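Uncharacterized protein (Staphylococcus aureus subsp. aureus, PDB 3H04) is of unknown function but, with its alpha/beta-hydrolase fold and a likely serine-histidine-aspartate triad, is probably a hydrolase related to bacterial feruloyl-esterase-like enzymes. Local coordinates at residues 38-43 with 183-188; 70-75 with 170-175; 106-111 with 126-131; 134-139 with 178-183. One frame throughout, in Å; residues are numbered along the deposited sequence.

Contact 1: residues 38-43 with 183-188; sequences GGLMFG and GKWINM
Trp185 presents the pyrrole edge of its indole to the loop 38-43, with the carbonyl of Gly39 lying at that edge. Trp185 NE1-H points almost within the ring plane to Gly39 O, 2.9 Å away at an N-H...O angle of 157°, and meets that oxygen on a lone pair. With CG anti to the backbone N (chi1 -172°), the indole is carried from the first turn of helix 185-189 toward the loop. Leu40 CD1 touches Trp185 CZ2, 3.9 Å off, the two side chains crossing at about a right angle. Beyond CG the Met41 chain is extended, so its tip reaches the indole: CE sits 3.4 Å from Trp185 CD1, and SD lies at the ring edge in a Met-aromatic contact. Met41 CE also presses on Met188 CB at 3.5 Å, a tight fit. Gly38 O, taking the amide protons of Met41 and Phe42, holds the loop in its turn. A glycine-rich loop following strand 30-35, it stands where alpha/beta-hydrolases commonly carry their oxyanion-hole loop, consistent with Gly39 lying near the putative catalytic triad.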
loop_
_atom_site.group_PDB
_atom_site.type_symbol
_atom_site.label_atom_id
_atom_site.label_comp_id
_atom_site.label_asym_id
_atom_site.label_seq_id
_atom_site.Cartn_x
_atom_site.Cartn_y
_atom_site.Cartn_z
ATOM N N GLY A 38 2.871 5.533 -2.430
ATOM C CA GLY A 38 3.415 6.314 -3.574
ATOM C C GLY A 38 2.559 6.366 -4.814
ATOM O O GLY A 38 3.066 6.564 -5.960
ATOM N N GLY A 39 1.244 6.211 -4.625
ATOM C CA GLY A 39 0.251 6.318 -5.707
ATOM C C GLY A 39 0.479 5.377 -6.888
ATOM O O GLY A 39 -0.007 5.643 -7.986
ATOM N N LEU A 40 1.149 4.261 -6.612
ATOM C CA LEU A 40 1.615 3.255 -7.565
ATOM C C LEU A 40 2.701 3.772 -8.524
ATOM O O LEU A 40 3.081 3.043 -9.454
ATOM C CB LEU A 40 0.444 2.636 -8.382
ATOM C CG LEU A 40 -0.785 2.131 -7.595
ATOM C CD1 LEU A 40 -2.000 1.893 -8.550
ATOM C CD2 LEU A 40 -0.434 0.886 -6.765
ATOM N N MET A 41 3.215 4.985 -8.301
ATOM C CA MET A 41 4.078 5.653 -9.299
ATOM C C MET A 41 5.454 6.034 -8.778
ATOM O O MET A 41 6.411 6.247 -9.557
ATOM C CB MET A 41 3.394 6.921 -9.825
ATOM C CG MET A 41 2.056 6.744 -10.479
ATOM S SD MET A 41 1.352 8.270 -11.271
ATOM C CE MET A 41 0.216 7.411 -12.282
ATOM N N PHE A 42 5.594 6.177 -7.462
ATOM C CA PHE A 42 6.867 6.453 -6.883
ATOM C C PHE A 42 7.010 5.718 -5.530
ATOM O O PHE A 42 6.122 4.985 -5.088
ATOM C CB PHE A 42 7.099 7.993 -6.703
ATOM C CG PHE A 42 6.230 8.638 -5.641
ATOM C CD1 PHE A 42 6.704 8.830 -4.360
ATOM C CD2 PHE A 42 4.888 9.014 -5.935
ATOM C CE1 PHE A 42 5.930 9.424 -3.387
ATOM C CE2 PHE A 42 4.078 9.599 -4.960
ATOM C CZ PHE A 42 4.592 9.794 -3.675
ATOM N N GLY A 43 8.153 5.899 -4.894
ATOM C CA GLY A 43 8.361 5.363 -3.552
ATOM C C GLY A 43 9.442 4.289 -3.535
ATOM O O GLY A 43 10.245 4.118 -4.512
ATOM N N GLY A 183 -6.142 14.901 -13.267
ATOM C CA GLY A 183 -7.134 13.812 -13.373
ATOM C C GLY A 183 -6.766 12.709 -14.365
ATOM O O GLY A 183 -7.643 12.014 -14.867
ATOM N N LYS A 184 -5.478 12.530 -14.645
ATOM C CA LYS A 184 -5.032 11.487 -15.572
ATOM C C LYS A 184 -4.525 10.209 -14.880
ATOM O O LYS A 184 -3.925 9.361 -15.520
ATOM C CB LYS A 184 -3.919 12.033 -16.458
ATOM C CG LYS A 184 -4.380 13.067 -17.449
ATOM C CD LYS A 184 -3.197 13.868 -18.033
ATOM C CE LYS A 184 -3.749 15.156 -18.715
ATOM N NZ LYS A 184 -2.793 15.886 -19.587
ATOM N N TRP A 185 -4.731 10.088 -13.576
ATOM C CA TRP A 185 -4.200 8.945 -12.816
ATOM C C TRP A 185 -4.784 7.614 -13.294
ATOM O O TRP A 185 -4.061 6.652 -13.435
ATOM C CB TRP A 185 -4.460 9.126 -11.313
ATOM C CG TRP A 185 -3.788 8.112 -10.434
ATOM C CD1 TRP A 185 -2.458 7.995 -10.182
ATOM C CD2 TRP A 185 -4.432 7.124 -9.627
ATOM N NE1 TRP A 185 -2.211 6.957 -9.324
ATOM C CE2 TRP A 185 -3.416 6.428 -8.928
ATOM C CE3 TRP A 185 -5.782 6.784 -9.395
ATOM C CZ2 TRP A 185 -3.695 5.387 -8.061
ATOM C CZ3 TRP A 185 -6.061 5.747 -8.556
ATOM C CH2 TRP A 185 -5.025 5.070 -7.858
ATOM N N ILE A 186 -6.086 7.562 -13.535
ATOM C CA ILE A 186 -6.688 6.340 -14.102
ATOM C C ILE A 186 -6.127 5.999 -15.504
ATOM O O ILE A 186 -5.944 4.835 -15.863
ATOM C CB ILE A 186 -8.218 6.449 -14.200
ATOM C CG1 ILE A 186 -8.845 6.447 -12.815
ATOM C CG2 ILE A 186 -8.777 5.304 -15.086
ATOM C CD1 ILE A 186 -8.887 5.094 -12.136
ATOM N N ASN A 187 -5.795 7.020 -16.276
ATOM C CA ASN A 187 -5.215 6.799 -17.586
ATOM C C ASN A 187 -3.853 6.160 -17.451
ATOM O O ASN A 187 -3.512 5.248 -18.210
ATOM C CB ASN A 187 -5.079 8.130 -18.334
ATOM C CG ASN A 187 -6.392 8.852 -18.476
ATOM O OD1 ASN A 187 -6.920 8.980 -19.578
ATOM N ND2 ASN A 187 -6.946 9.316 -17.354
ATOM N N MET A 188 -3.080 6.615 -16.463
ATOM C CA MET A 188 -1.706 6.126 -16.265
ATOM C C MET A 188 -1.639 4.724 -15.638
ATOM O O MET A 188 -0.649 4.020 -15.821
ATOM C CB MET A 188 -0.882 7.184 -15.546
ATOM C CG MET A 188 -0.681 8.424 -16.472
ATOM S SD MET A 188 -0.304 9.999 -15.676
ATOM C CE MET A 188 1.403 9.507 -15.319
#

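Contact 2: residues 70-75 with 170-175; sequences LPEVSL and AQRFLI
In this alpha/beta-hydrolase fold the loop 70-75, between strand 60-65 and helix 75-91, is fastened to the N-terminal part of helix 173-182 and the residues leading into it by one arginine. The ionic part is an end-on, two-pronged salt bridge. Arg172 is extended from CG to NE, with CG anti to the backbone N, and meets Glu72 tip to tip; the glutamate reaches it through a bend at chi2 (91°). Arg172 NH2 gives a proton to Glu72 OE1 at 2.8 Å with an angle of 165°, and Arg172 NH1 gives one to Glu72 OE2 at 3.0 Å. Both oxygens use their syn lone pairs, and with the carboxylate and guanidinium planes 20° apart the two groups are nearly coplanar, which fixes the rotation of each.

Hydrogen bonds to uncharged acceptors complete the grip. Arg172 NH2 also approaches Leu70 O at 2.9 Å, a weak, bent bond. NE is bound to Met41 O and NH1 to Gln168 OE1, so backbone and side-chain acceptors beyond the carboxylate hold the cation as well. Glu72 OE2 has a second donor in Ser160 N; together these bonds would be expected to keep the carboxylate ionised.

Van der Waals contacts are sparser. Pro71, which follows a cis peptide bond, brings CD to 3.8 Å from Arg172 NH2 and to 4.4 Å from Ile175 CG2. One turn along from the arginine, Ile175 has its CD1 4.2 Å above the plane of the Arg172 guanidinium, over its centre.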
loop_
_atom_site.group_PDB
_atom_site.type_symbol
_atom_site.label_atom_id
_atom_site.label_comp_id
_atom_site.label_asym_id
_atom_site.label_seq_id
_atom_site.Cartn_x
_atom_site.Cartn_y
_atom_site.Cartn_z
ATOM N N LEU A 70 4.068 2.185 -12.002
ATOM C CA LEU A 70 3.531 2.971 -13.124
ATOM C C LEU A 70 4.431 4.186 -13.363
ATOM O O LEU A 70 5.040 4.672 -12.442
ATOM C CB LEU A 70 2.113 3.438 -12.864
ATOM C CG LEU A 70 1.040 2.495 -12.336
ATOM C CD1 LEU A 70 -0.090 3.419 -11.897
ATOM C CD2 LEU A 70 0.604 1.519 -13.382
ATOM N N PRO A 71 4.497 4.702 -14.606
ATOM C CA PRO A 71 3.732 4.280 -15.774
ATOM C C PRO A 71 4.462 3.306 -16.692
ATOM O O PRO A 71 3.961 2.989 -17.757
ATOM C CB PRO A 71 3.520 5.608 -16.494
ATOM C CG PRO A 71 4.849 6.309 -16.293
ATOM C CD PRO A 71 5.178 5.990 -14.838
ATOM N N GLU A 72 5.646 2.856 -16.316
ATOM C CA GLU A 72 6.441 2.017 -17.225
ATOM C C GLU A 72 5.863 0.606 -17.319
ATOM O O GLU A 72 6.108 -0.085 -18.299
ATOM C CB GLU A 72 7.901 1.921 -16.802
ATOM C CG GLU A 72 8.624 3.258 -16.796
ATOM C CD GLU A 72 8.567 4.006 -15.456
ATOM O OE1 GLU A 72 7.750 3.660 -14.558
ATOM O OE2 GLU A 72 9.361 4.950 -15.320
ATOM N N VAL A 73 5.090 0.196 -16.310
ATOM C CA VAL A 73 4.250 -1.013 -16.424
ATOM C C VAL A 73 2.826 -0.603 -16.090
ATOM O O VAL A 73 2.595 0.534 -15.639
ATOM C CB VAL A 73 4.689 -2.123 -15.482
ATOM C CG1 VAL A 73 6.202 -2.481 -15.708
ATOM C CG2 VAL A 73 4.338 -1.760 -13.977
ATOM N N SER A 74 1.873 -1.501 -16.324
ATOM C CA SER A 74 0.482 -1.232 -15.991
ATOM C C SER A 74 0.107 -1.778 -14.588
ATOM O O SER A 74 0.856 -2.521 -13.951
ATOM C CB SER A 74 -0.445 -1.890 -17.023
ATOM O OG SER A 74 -0.561 -3.289 -16.737
ATOM N N LEU A 75 -1.084 -1.428 -14.119
ATOM C CA LEU A 75 -1.576 -1.976 -12.863
ATOM C C LEU A 75 -1.736 -3.513 -12.917
ATOM O O LEU A 75 -1.606 -4.173 -11.894
ATOM C CB LEU A 75 -2.910 -1.337 -12.458
ATOM C CG LEU A 75 -3.602 -1.827 -11.185
ATOM C CD1 LEU A 75 -2.731 -1.607 -9.921
ATOM C CD2 LEU A 75 -4.942 -1.138 -10.966
ATOM N N ALA A 170 15.266 11.557 -7.713
ATOM C CA ALA A 170 14.664 12.119 -6.528
ATOM C C ALA A 170 13.287 12.672 -6.808
ATOM O O ALA A 170 12.417 12.478 -5.965
ATOM C CB ALA A 170 15.560 13.199 -5.897
ATOM N N GLN A 171 13.045 13.329 -7.961
ATOM C CA GLN A 171 11.756 14.017 -8.111
ATOM C C GLN A 171 10.660 13.275 -8.889
ATOM O O GLN A 171 9.707 13.827 -9.386
ATOM C CB GLN A 171 11.950 15.430 -8.622
ATOM C CG GLN A 171 12.441 15.561 -9.934
ATOM C CD GLN A 171 13.966 15.503 -10.034
ATOM O OE1 GLN A 171 14.663 14.869 -9.238
ATOM N NE2 GLN A 171 14.468 16.093 -11.077
ATOM N N ARG A 172 10.775 11.975 -8.902
ATOM C CA ARG A 172 9.859 11.156 -9.613
ATOM C C ARG A 172 8.443 11.401 -9.100
ATOM O O ARG A 172 7.488 11.285 -9.872
ATOM C CB ARG A 172 10.250 9.678 -9.415
ATOM C CG ARG A 172 9.350 8.743 -10.159
ATOM C CD ARG A 172 9.887 7.361 -10.094
ATOM N NE ARG A 172 8.903 6.507 -10.675
ATOM C CZ ARG A 172 8.964 5.956 -11.868
ATOM N NH1 ARG A 172 10.044 6.084 -12.645
ATOM N NH2 ARG A 172 7.910 5.252 -12.269
ATOM N N PHE A 173 8.308 11.743 -7.828
ATOM C CA PHE A 173 6.970 11.975 -7.272
ATOM C C PHE A 173 6.115 13.019 -8.001
ATOM O O PHE A 173 4.870 12.966 -7.926
ATOM C CB PHE A 173 7.059 12.256 -5.794
ATOM C CG PHE A 173 7.249 13.636 -5.481
ATOM C CD1 PHE A 173 6.152 14.453 -5.399
ATOM C CD2 PHE A 173 8.512 14.165 -5.307
ATOM C CE1 PHE A 173 6.258 15.714 -5.144
ATOM C CE2 PHE A 173 8.609 15.526 -5.008
ATOM C CZ PHE A 173 7.472 16.285 -4.940
ATOM N N LEU A 174 6.750 13.904 -8.781
ATOM C CA LEU A 174 5.988 14.874 -9.567
ATOM C C LEU A 174 5.136 14.221 -10.625
ATOM O O LEU A 174 4.175 14.823 -11.053
ATOM C CB LEU A 174 6.908 15.899 -10.229
ATOM C CG LEU A 174 7.570 16.874 -9.262
ATOM C CD1 LEU A 174 8.679 17.657 -10.008
ATOM C CD2 LEU A 174 6.551 17.812 -8.590
ATOM N N ILE A 175 5.508 13.016 -11.069
ATOM C CA ILE A 175 4.666 12.255 -12.018
ATOM C C ILE A 175 3.283 11.997 -11.398
ATOM O O ILE A 175 2.243 12.117 -12.068
ATOM C CB ILE A 175 5.290 10.904 -12.387
ATOM C CG1 ILE A 175 6.649 11.055 -13.078
ATOM C CG2 ILE A 175 4.352 10.101 -13.350
ATOM C CD1 ILE A 175 7.369 9.652 -13.052
#

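Contact 3: residues 106-111 with 126-131; sequences GAYLSL and YGYSRI
Tyr108 leaves helix 105-116 with CG anti to the backbone N (chi1 172°), and its CB at once lies over a face of the Tyr128 ring, a CH-pi contact 3.8 Å from the centroid. Next along, Tyr108 CG meets the rim of that ring, Tyr128 CE1 standing 3.4 Å away over the Tyr108 face. The two planes are only 22° apart but offset so far that little of one ring covers the other. CD1 has Tyr128 O near the ring plane, and CE1 has the Ser129 carbonyl carbon at its edge. Farther out, CZ and OH rest against the methyl CG2 of Ile131, which is 3.7 Å from Tyr108 OH; the hydroxyl itself is hydrogen-bonded to Tyr199 O.

This helix follows strand 98-103 through what looks like the nucleophile elbow of an alpha/beta-hydrolase, GxSxG, with Gly106 as its last glycine, and the loop 126-131 leaves the neighbouring parallel strand 121-125. Helix and strands thus form a beta-alpha-beta crossover. The backbones come close here: Ala107 CB sits 3.8 Å from Gly127 CA, a glycine with no side chain to intervene. Tyr128 O is buried without a hydrogen-bond partner; Tyr108 CA offers it a CA-H...O contact at 3.2 Å, and Leu111 CD1 covers it at 3.5 Å. Tyr128 holds CG in the crowded position between backbone N and carbonyl carbon (chi1 44°), which turns its ring under Tyr108.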
loop_
_atom_site.group_PDB
_atom_site.type_symbol
_atom_site.label_atom_id
_atom_site.label_comp_id
_atom_site.label_asym_id
_atom_site.label_seq_id
_atom_site.Cartn_x
_atom_site.Cartn_y
_atom_site.Cartn_z
ATOM N N GLY A 106 -0.338 1.190 -1.258
ATOM C CA GLY A 106 0.049 -0.104 -0.727
ATOM C C GLY A 106 -1.038 -0.807 0.056
ATOM O O GLY A 106 -1.078 -2.059 0.096
ATOM N N ALA A 107 -1.906 -0.019 0.714
ATOM C CA ALA A 107 -3.036 -0.586 1.454
ATOM C C ALA A 107 -4.072 -1.122 0.484
ATOM O O ALA A 107 -4.669 -2.181 0.726
ATOM C CB ALA A 107 -3.665 0.452 2.452
ATOM N N TYR A 108 -4.265 -0.441 -0.649
ATOM C CA TYR A 108 -5.080 -0.998 -1.750
ATOM C C TYR A 108 -4.552 -2.371 -2.213
ATOM O O TYR A 108 -5.314 -3.361 -2.232
ATOM C CB TYR A 108 -5.079 -0.016 -2.932
ATOM C CG TYR A 108 -5.700 -0.513 -4.221
ATOM C CD1 TYR A 108 -7.037 -0.847 -4.304
ATOM C CD2 TYR A 108 -4.927 -0.627 -5.358
ATOM C CE1 TYR A 108 -7.606 -1.242 -5.511
ATOM C CE2 TYR A 108 -5.472 -0.980 -6.541
ATOM C CZ TYR A 108 -6.813 -1.329 -6.615
ATOM O OH TYR A 108 -7.337 -1.693 -7.823
ATOM N N LEU A 109 -3.256 -2.450 -2.507
ATOM C CA LEU A 109 -2.645 -3.736 -2.870
ATOM C C LEU A 109 -2.776 -4.797 -1.760
ATOM O O LEU A 109 -3.004 -5.978 -2.047
ATOM C CB LEU A 109 -1.202 -3.568 -3.288
ATOM C CG LEU A 109 -1.040 -2.663 -4.535
ATOM C CD1 LEU A 109 0.419 -2.209 -4.767
ATOM C CD2 LEU A 109 -1.649 -3.241 -5.796
ATOM N N SER A 110 -2.640 -4.368 -0.510
ATOM C CA SER A 110 -2.782 -5.258 0.647
ATOM C C SER A 110 -4.206 -5.814 0.780
ATOM O O SER A 110 -4.395 -6.978 1.131
ATOM C CB SER A 110 -2.410 -4.556 1.938
ATOM O OG SER A 110 -1.069 -4.168 1.930
ATOM N N LEU A 111 -5.197 -5.007 0.432
ATOM C CA LEU A 111 -6.579 -5.461 0.451
ATOM C C LEU A 111 -6.882 -6.405 -0.694
ATOM O O LEU A 111 -7.687 -7.330 -0.492
ATOM C CB LEU A 111 -7.544 -4.290 0.450
ATOM C CG LEU A 111 -7.620 -3.494 1.774
ATOM C CD1 LEU A 111 -8.078 -2.050 1.437
ATOM C CD2 LEU A 111 -8.556 -4.172 2.786
ATOM N N TYR A 126 -4.612 4.742 5.449
ATOM C CA TYR A 126 -5.049 5.709 4.454
ATOM C C TYR A 126 -5.070 5.232 2.993
ATOM O O TYR A 126 -4.634 5.958 2.074
ATOM C CB TYR A 126 -4.330 7.045 4.576
ATOM C CG TYR A 126 -2.852 6.988 4.905
ATOM C CD1 TYR A 126 -1.900 6.813 3.893
ATOM C CD2 TYR A 126 -2.413 7.019 6.216
ATOM C CE1 TYR A 126 -0.503 6.725 4.172
ATOM C CE2 TYR A 126 -1.022 6.959 6.500
ATOM C CZ TYR A 126 -0.088 6.824 5.478
ATOM O OH TYR A 126 1.250 6.720 5.754
ATOM N N GLY A 127 -5.591 4.026 2.810
ATOM C CA GLY A 127 -5.770 3.415 1.507
ATOM C C GLY A 127 -7.257 3.379 1.101
ATOM O O GLY A 127 -8.106 4.179 1.563
ATOM N N TYR A 128 -7.528 2.444 0.219
ATOM C CA TYR A 128 -8.784 2.360 -0.480
ATOM C C TYR A 128 -8.921 0.964 -1.039
ATOM O O TYR A 128 -7.931 0.289 -1.219
ATOM C CB TYR A 128 -8.826 3.372 -1.630
ATOM C CG TYR A 128 -7.576 3.476 -2.480
ATOM C CD1 TYR A 128 -7.456 2.756 -3.661
ATOM C CD2 TYR A 128 -6.493 4.270 -2.078
ATOM C CE1 TYR A 128 -6.306 2.846 -4.451
ATOM C CE2 TYR A 128 -5.323 4.393 -2.890
ATOM C CZ TYR A 128 -5.268 3.684 -4.068
ATOM O OH TYR A 128 -4.166 3.736 -4.849
ATOM N N SER A 129 -10.151 0.566 -1.346
ATOM C CA SER A 129 -10.471 -0.789 -1.849
ATOM C C SER A 129 -10.906 -0.805 -3.330
ATOM O O SER A 129 -11.379 -1.824 -3.859
ATOM C CB SER A 129 -11.610 -1.351 -0.996
ATOM O OG SER A 129 -12.830 -0.602 -1.162
ATOM N N ARG A 130 -10.876 0.365 -3.948
ATOM C CA ARG A 130 -11.392 0.508 -5.311
ATOM C C ARG A 130 -10.696 1.697 -5.970
ATOM O O ARG A 130 -10.257 2.621 -5.275
ATOM C CB ARG A 130 -12.910 0.703 -5.272
ATOM C CG ARG A 130 -13.282 1.801 -4.282
ATOM C CD ARG A 130 -14.754 2.089 -4.145
ATOM N NE ARG A 130 -14.958 3.170 -3.169
ATOM C CZ ARG A 130 -16.158 3.614 -2.799
ATOM N NH1 ARG A 130 -17.249 3.078 -3.305
ATOM N NH2 ARG A 130 -16.273 4.608 -1.926
ATOM N N ILE A 131 -10.563 1.644 -7.292
ATOM C CA ILE A 131 -10.058 2.786 -8.090
ATOM C C ILE A 131 -11.153 3.520 -8.852
ATOM O O ILE A 131 -10.951 4.672 -9.236
ATOM C CB ILE A 131 -8.930 2.391 -9.052
ATOM C CG1 ILE A 131 -9.326 1.265 -9.979
ATOM C CG2 ILE A 131 -7.707 1.935 -8.234
ATOM C CD1 ILE A 131 -8.291 0.975 -11.014
#

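Contact 4: residues 134-139 with 178-183; sequences EPFKTT and YARGTG
The guanidinium of Arg180 has Phe136 CD1 over one face, 3.6 Å above the plane and toward the rim, while Pro135 O and a water lie at its edges. The Phe136 ring stands nearly perpendicular to it, at 88°, and receives Arg180 NH2 at its own edge, so this is not a cation-pi stack over the ring. Both segments belong to the helical region that follows strand 121-125 of the alpha/beta-hydrolase fold, the place where such enzymes commonly insert a lid or cap: short helix 134-137 meets the C-terminal part of helix 173-182.

Bends at chi2 and chi3 bring the guanidinium up to Pro135 and Phe136. Arg180 NH2 then donates to Pro135 O at 2.9 Å, coming from above the carbonyl plane with an angle of 142°, and Arg180 NE donates to water 1 at 2.7 Å. That water in turn reaches Thr138 O at 2.6 Å and Pro135 O, linking the two helix ends. NH1 is taken by Tyr176 OH and Asp222 O.

Thr139 packs over the end of helix 173-182, its methyl CG2 3.5 Å from Gly181 O. There Gly183 closes the helix in a Schellman motif, with positive phi, and its CA sits against Thr138 O. A second water bridges the segments: it lies 2.5 Å from Phe136 O and 2.7 Å from Gly183 O, the latter bond weak.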
loop_
_atom_site.group_PDB
_atom_site.type_symbol
_atom_site.label_atom_id
_atom_site.label_comp_id
_atom_site.label_asym_id
_atom_site.label_seq_id
_atom_site.Cartn_x
_atom_site.Cartn_y
_atom_site.Cartn_z
ATOM N N GLU A 134 -14.977 8.778 -7.779
ATOM C CA GLU A 134 -14.868 10.063 -8.494
ATOM C C GLU A 134 -13.556 10.845 -8.170
ATOM O O GLU A 134 -12.921 11.417 -9.074
ATOM C CB GLU A 134 -16.119 10.929 -8.286
ATOM C CG GLU A 134 -16.521 11.789 -9.509
ATOM C CD GLU A 134 -16.775 11.019 -10.850
ATOM O OE1 GLU A 134 -17.373 9.922 -10.844
ATOM O OE2 GLU A 134 -16.389 11.535 -11.934
ATOM N N PRO A 135 -13.148 10.868 -6.901
ATOM C CA PRO A 135 -11.876 11.519 -6.543
ATOM C C PRO A 135 -10.645 10.981 -7.279
ATOM O O PRO A 135 -9.656 11.713 -7.412
ATOM C CB PRO A 135 -11.744 11.226 -5.052
ATOM C CG PRO A 135 -13.081 11.059 -4.584
ATOM C CD PRO A 135 -13.862 10.416 -5.697
ATOM N N PHE A 136 -10.666 9.714 -7.706
ATOM C CA PHE A 136 -9.580 9.197 -8.533
ATOM C C PHE A 136 -9.725 9.448 -10.034
ATOM O O PHE A 136 -8.738 9.465 -10.754
ATOM C CB PHE A 136 -9.378 7.716 -8.296
ATOM C CG PHE A 136 -8.988 7.379 -6.886
ATOM C CD1 PHE A 136 -8.394 8.321 -6.046
ATOM C CD2 PHE A 136 -9.196 6.104 -6.396
ATOM C CE1 PHE A 136 -8.028 8.004 -4.736
ATOM C CE2 PHE A 136 -8.859 5.792 -5.089
ATOM C CZ PHE A 136 -8.248 6.749 -4.263
ATOM N N LYS A 137 -10.950 9.632 -10.487
ATOM C CA LYS A 137 -11.237 9.925 -11.881
ATOM C C LYS A 137 -11.024 11.407 -12.218
ATOM O O LYS A 137 -10.530 11.741 -13.292
ATOM C CB LYS A 137 -12.677 9.541 -12.175
ATOM C CG LYS A 137 -12.925 8.051 -12.163
ATOM C CD LYS A 137 -14.436 7.701 -12.298
ATOM C CE LYS A 137 -15.029 8.195 -13.604
ATOM N NZ LYS A 137 -16.487 8.157 -13.533
ATOM N N THR A 138 -11.351 12.289 -11.283
ATOM C CA THR A 138 -11.320 13.707 -11.550
ATOM C C THR A 138 -10.047 14.381 -11.015
ATOM O O THR A 138 -9.218 13.770 -10.337
ATOM C CB THR A 138 -12.551 14.384 -10.932
ATOM O OG1 THR A 138 -12.480 14.225 -9.520
ATOM C CG2 THR A 138 -13.871 13.730 -11.421
ATOM N N THR A 139 -9.895 15.646 -11.371
ATOM C CA THR A 139 -8.817 16.477 -10.870
ATOM C C THR A 139 -8.861 16.601 -9.373
ATOM O O THR A 139 -9.910 16.841 -8.817
ATOM C CB THR A 139 -8.922 17.891 -11.480
ATOM O OG1 THR A 139 -8.548 17.784 -12.847
ATOM C CG2 THR A 139 -7.994 18.870 -10.787
ATOM N N TYR A 178 1.338 15.355 -10.909
ATOM C CA TYR A 178 0.817 15.708 -12.217
ATOM C C TYR A 178 -0.423 14.859 -12.525
ATOM O O TYR A 178 -1.449 15.380 -12.961
ATOM C CB TYR A 178 1.888 15.465 -13.278
ATOM C CG TYR A 178 1.407 15.750 -14.676
ATOM C CD1 TYR A 178 1.290 17.043 -15.129
ATOM C CD2 TYR A 178 1.091 14.715 -15.541
ATOM C CE1 TYR A 178 0.866 17.311 -16.463
ATOM C CE2 TYR A 178 0.652 14.968 -16.829
ATOM C CZ TYR A 178 0.538 16.251 -17.276
ATOM O OH TYR A 178 0.094 16.460 -18.548
ATOM N N ALA A 179 -0.299 13.556 -12.329
ATOM C CA ALA A 179 -1.407 12.649 -12.614
ATOM C C ALA A 179 -2.697 13.004 -11.835
ATOM O O ALA A 179 -3.813 13.129 -12.440
ATOM C CB ALA A 179 -0.975 11.190 -12.313
ATOM N N ARG A 180 -2.579 13.142 -10.508
ATOM C CA ARG A 180 -3.746 13.575 -9.686
ATOM C C ARG A 180 -4.228 14.979 -10.019
ATOM O O ARG A 180 -5.443 15.248 -10.054
ATOM C CB ARG A 180 -3.426 13.498 -8.202
ATOM C CG ARG A 180 -3.107 12.124 -7.665
ATOM C CD ARG A 180 -4.177 11.055 -7.954
ATOM N NE ARG A 180 -5.525 11.421 -7.494
ATOM C CZ ARG A 180 -5.930 11.402 -6.225
ATOM N NH1 ARG A 180 -5.117 11.052 -5.221
ATOM N NH2 ARG A 180 -7.164 11.765 -5.933
ATOM N N GLY A 181 -3.285 15.912 -10.208
ATOM C CA GLY A 181 -3.637 17.279 -10.447
ATOM C C GLY A 181 -4.275 17.553 -11.812
ATOM O O GLY A 181 -4.786 18.686 -12.054
ATOM N N THR A 182 -4.177 16.594 -12.750
ATOM C CA THR A 182 -4.802 16.744 -14.084
ATOM C C THR A 182 -5.921 15.733 -14.281
ATOM O O THR A 182 -6.576 15.702 -15.349
ATOM C CB THR A 182 -3.799 16.557 -15.218
ATOM O OG1 THR A 182 -3.162 15.276 -15.108
ATOM C CG2 THR A 182 -2.761 17.665 -15.208
ATOM N N GLY A 183 -6.142 14.901 -13.267
ATOM C CA GLY A 183 -7.134 13.812 -13.373
ATOM C C GLY A 183 -6.766 12.709 -14.365
ATOM O O GLY A 183 -7.643 12.014 -14.867
HETATM O O HOH W 1 -7.233 12.363 -9.379
HETATM O O HOH W 2 -7.657 10.092 -12.972
#

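From the N terminus, the loop 38-43 after strand 30-35 opens contact 1, which closes only at helix 185-189 and so spans all the others. Within it, the loop 70-75 opens contact 2, closed by the N-terminal part of helix 173-182 and the residues leading into it. Contact 3 is a short inner closure, from helix 105-116 to the loop beyond strand 121-125, lying within both larger ones. Contact 4 opens after it, at helix 134-137, and crosses contact 2, since its second half lies farther along helix 173-182. Gly183 is shared by contacts 1 and 4. Met41 O to Arg172 NE joins contacts 1 and 2, while Phe136 packs on Tyr128, tying the helical insertion to the core.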